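Local coordinates for Lin1840 protein (PDB 4ZOC), which probably hydrolyses terminal, non-reducing beta-D-glucosyl residues to release beta-D-glucose, as a family 3 glycoside hydrolase linked to beta-1,2-glucan breakdown, at residues K97-I102 and G408-G413. The protein carries 2 engineered substitutions. Numbering follows the deposited sequence.
Sequences KTVFPI and GWNVYG
A bend at chi2 (-93°) turns the chain of Lys97, whose CG lies anti to the carbonyl carbon, toward 408-413; beyond the bend the remaining torsions are extended and deliver NZ to the backbone of Tyr412. There the ammonium donates to Tyr412 O at 2.6 Å, lying in the carbonyl plane with a C=O...N angle of 156°, while CE follows alongside at 3.2 Å from the same oxygen. Val99 supplies the van der Waals part of the contact: with CG2 anti to its carbonyl carbon, that methyl reaches 3.8 Å from Gly413 CA and 3.5 Å from Asn410 OD1. Gly413, with no side chain, leaves room for this methyl beside its CA. The Asn410 side chain, crossing Val99 at about a right angle, is held by its own loop. CG stands anti to the backbone N, and OD1 accepts from Gly413 N at 2.9 Å in an Asx motif, the donor lying above the carbonyl plane; a weak hydrogen bond from ND2 to Gly413 O adds to it. These two bonds close the loop on itself, and Val99 packs against the closed turn. Farther along, Ile102 CG2 rests 4.2 Å from Gly408 O, an oxygen that is also hydrogen-bonded to His94 NE2. Tyr412 points its hydroxyl to Ser63 O and stacks its ring on Tyr96, whereas Trp409 turns to touch bound glucose. Thus a loop after strand 87-90 of the TIM barrel, ending at the N-cap of helix 103-108, is joined to a loop of the C-terminal domain between strand 393-397 and helix 421-426, with the side chain of Phe100 set against helices 112-128 and 361-374.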
ATOM      1  N   LYS A  97     -12.535 -20.554 -27.643  1.00 11.07           N
ATOM      2  CA  LYS A  97     -14.012 -20.651 -27.778  1.00 10.30           C
ATOM      3  C   LYS A  97     -14.611 -21.467 -26.663  1.00 10.25           C
ATOM      4  O   LYS A  97     -15.712 -21.089 -26.152  1.00 10.63           O
ATOM      5  CB  LYS A  97     -14.455 -21.222 -29.129  1.00 12.91           C
ATOM      6  CG  LYS A  97     -14.117 -20.264 -30.223  1.00 15.88           C
ATOM      7  CD  LYS A  97     -15.242 -19.337 -30.546  1.00 22.06           C
ATOM      8  CE  LYS A  97     -14.736 -18.316 -31.559  1.00 25.77           C
ATOM      9  NZ  LYS A  97     -15.725 -17.171 -31.521  1.00 26.31           N
ATOM     10  N   THR A  98     -13.926 -22.541 -26.241  1.00  8.59           N
ATOM     11  CA  THR A  98     -14.296 -23.216 -25.010  1.00  8.77           C
ATOM     12  C   THR A  98     -13.664 -22.458 -23.837  1.00  9.60           C
ATOM     13  O   THR A  98     -12.402 -22.465 -23.683  1.00  9.14           O
ATOM     14  CB  THR A  98     -13.877 -24.705 -24.970  1.00  9.65           C
ATOM     15  OG1 THR A  98     -14.305 -25.354 -26.175  1.00  9.12           O
ATOM     16  CG2 THR A  98     -14.521 -25.399 -23.687  1.00  9.51           C
ATOM     17  N   VAL A  99     -14.498 -21.733 -23.074  1.00  8.26           N
ATOM     18  CA  VAL A  99     -13.973 -20.830 -22.067  1.00  7.17           C
ATOM     19  C   VAL A  99     -13.902 -21.586 -20.744  1.00  7.55           C
ATOM     20  O   VAL A  99     -14.861 -22.201 -20.303  1.00  7.98           O
ATOM     21  CB  VAL A  99     -14.764 -19.529 -21.939  1.00  7.34           C
ATOM     22  CG1 VAL A  99     -14.110 -18.548 -20.941  1.00  8.07           C
ATOM     23  CG2 VAL A  99     -14.952 -18.886 -23.268  1.00  8.82           C
ATOM     24  N   PHE A 100     -12.712 -21.575 -20.175  1.00  8.09           N
ATOM     25  CA  PHE A 100     -12.383 -22.214 -18.924  1.00  7.55           C
ATOM     26  C   PHE A 100     -12.528 -21.180 -17.782  1.00  8.20           C
ATOM     27  O   PHE A 100     -12.735 -19.958 -18.020  1.00  7.71           O
ATOM     28  CB  PHE A 100     -10.955 -22.788 -18.964  1.00  8.22           C
ATOM     29  CG  PHE A 100     -10.826 -24.064 -19.757  1.00  8.12           C
ATOM     30  CD1 PHE A 100     -10.913 -24.035 -21.121  1.00  8.69           C
ATOM     31  CD2 PHE A 100     -10.518 -25.280 -19.141  1.00  7.84           C
ATOM     32  CE1 PHE A 100     -10.807 -25.181 -21.860  1.00  9.00           C
ATOM     33  CE2 PHE A 100     -10.457 -26.415 -19.884  1.00  8.08           C
ATOM     34  CZ  PHE A 100     -10.599 -26.371 -21.244  1.00  6.95           C
ATOM     35  N   PRO A 101     -12.426 -21.662 -16.513  1.00  7.36           N
ATOM     36  CA  PRO A 101     -12.458 -20.677 -15.383  1.00  6.95           C
ATOM     37  C   PRO A 101     -11.387 -19.633 -15.547  1.00  6.93           C
ATOM     38  O   PRO A 101     -10.278 -19.888 -16.120  1.00  5.78           O
ATOM     39  CB  PRO A 101     -12.284 -21.557 -14.131  1.00  7.86           C
ATOM     40  CG  PRO A 101     -12.831 -22.890 -14.560  1.00  8.01           C
ATOM     41  CD  PRO A 101     -12.463 -23.032 -16.022  1.00  7.88           C
ATOM     42  N   ILE A 102     -11.734 -18.432 -15.087  1.00  6.97           N
ATOM     43  CA  ILE A 102     -10.735 -17.315 -15.001  1.00  8.06           C
ATOM     44  C   ILE A 102      -9.489 -17.737 -14.246  1.00  8.40           C
ATOM     45  O   ILE A 102      -9.555 -18.620 -13.415  1.00  7.04           O
ATOM     46  CB  ILE A 102     -11.309 -16.023 -14.381  1.00  7.97           C
ATOM     47  CG1 ILE A 102     -11.907 -16.236 -12.969  1.00  7.84           C
ATOM     48  CG2 ILE A 102     -12.270 -15.377 -15.325  1.00  8.03           C
ATOM     49  CD1 ILE A 102     -12.148 -14.960 -12.196  1.00  7.24           C
ATOM     50  N   GLY A 408     -14.170 -12.056 -17.462  1.00  7.09           N
ATOM     51  CA  GLY A 408     -13.378 -11.083 -18.174  1.00  7.50           C
ATOM     52  C   GLY A 408     -12.224 -11.730 -18.943  1.00  7.06           C
ATOM     53  O   GLY A 408     -11.897 -12.928 -18.777  1.00  8.71           O
ATOM     54  N   TRP A 409     -11.610 -10.948 -19.809  1.00  8.66           N
ATOM     55  CA  TRP A 409     -10.566 -11.442 -20.678  1.00 10.54           C
ATOM     56  C   TRP A 409     -11.045 -12.689 -21.444  1.00 11.73           C
ATOM     57  O   TRP A 409     -10.385 -13.717 -21.579  1.00 10.81           O
ATOM     58  CB  TRP A 409      -9.265 -11.622 -19.913  1.00  8.96           C
ATOM     59  CG  TRP A 409      -8.509 -10.359 -19.829  1.00  8.79           C
ATOM     60  CD1 TRP A 409      -8.260  -9.622 -18.681  1.00  8.72           C
ATOM     61  CD2 TRP A 409      -7.932  -9.622 -20.909  1.00  8.66           C
ATOM     62  NE1 TRP A 409      -7.595  -8.482 -18.997  1.00  9.47           N
ATOM     63  CE2 TRP A 409      -7.369  -8.444 -20.357  1.00  7.66           C
ATOM     64  CE3 TRP A 409      -7.828  -9.839 -22.289  1.00 10.23           C
ATOM     65  CZ2 TRP A 409      -6.677  -7.505 -21.148  1.00  9.75           C
ATOM     66  CZ3 TRP A 409      -7.118  -8.891 -23.086  1.00 12.54           C
ATOM     67  CH2 TRP A 409      -6.580  -7.759 -22.538  1.00  9.68           C
ATOM     68  N   ASN A 410     -12.211 -12.515 -22.003  1.00 13.53           N
ATOM     69  CA  ASN A 410     -12.809 -13.500 -22.893  1.00 13.42           C
ATOM     70  C   ASN A 410     -13.079 -12.841 -24.257  1.00 12.36           C
ATOM     71  O   ASN A 410     -14.126 -12.283 -24.492  1.00 14.71           O
ATOM     72  CB  ASN A 410     -14.098 -14.035 -22.279  1.00 12.38           C
ATOM     73  CG  ASN A 410     -14.899 -14.783 -23.274  1.00 12.58           C
ATOM     74  OD1 ASN A 410     -14.346 -15.539 -24.058  1.00 11.63           O
ATOM     75  ND2 ASN A 410     -16.187 -14.540 -23.297  1.00 13.94           N
ATOM     76  N   VAL A 411     -12.087 -12.841 -25.122  1.00 12.34           N
ATOM     77  CA  VAL A 411     -12.083 -12.097 -26.384  1.00 15.29           C
ATOM     78  C   VAL A 411     -12.851 -12.832 -27.467  1.00 16.07           C
ATOM     79  O   VAL A 411     -13.447 -12.185 -28.336  1.00 13.90           O
ATOM     80  CB  VAL A 411     -10.630 -11.726 -26.813  1.00 15.56           C
ATOM     81  CG1 VAL A 411     -10.542 -11.035 -28.158  1.00 16.57           C
ATOM     82  CG2 VAL A 411      -9.993 -10.807 -25.764  1.00 20.72           C
ATOM     83  N   TYR A 412     -12.884 -14.165 -27.392  1.00 12.10           N
ATOM     84  CA  TYR A 412     -13.368 -14.985 -28.489  1.00 11.38           C
ATOM     85  C   TYR A 412     -14.548 -15.884 -28.163  1.00 12.67           C
ATOM     86  O   TYR A 412     -15.231 -16.313 -29.067  1.00 14.37           O
ATOM     87  CB  TYR A 412     -12.214 -15.824 -29.034  1.00 10.56           C
ATOM     88  CG  TYR A 412     -11.115 -14.974 -29.630  1.00 12.30           C
ATOM     89  CD1 TYR A 412     -11.200 -14.506 -30.947  1.00 14.83           C
ATOM     90  CD2 TYR A 412      -9.966 -14.659 -28.882  1.00 12.23           C
ATOM     91  CE1 TYR A 412     -10.160 -13.734 -31.484  1.00 15.58           C
ATOM     92  CE2 TYR A 412      -8.918 -13.849 -29.400  1.00  9.80           C
ATOM     93  CZ  TYR A 412      -9.032 -13.405 -30.722  1.00 14.01           C
ATOM     94  OH  TYR A 412      -8.082 -12.629 -31.339  1.00 14.92           O
ATOM     95  N   GLY A 413     -14.843 -16.088 -26.888  1.00 12.58           N
ATOM     96  CA  GLY A 413     -15.899 -16.983 -26.464  1.00 11.56           C
ATOM     97  C   GLY A 413     -17.260 -16.304 -26.529  1.00 12.76           C
ATOM     98  O   GLY A 413     -17.389 -15.065 -26.335  1.00 13.16           O
TER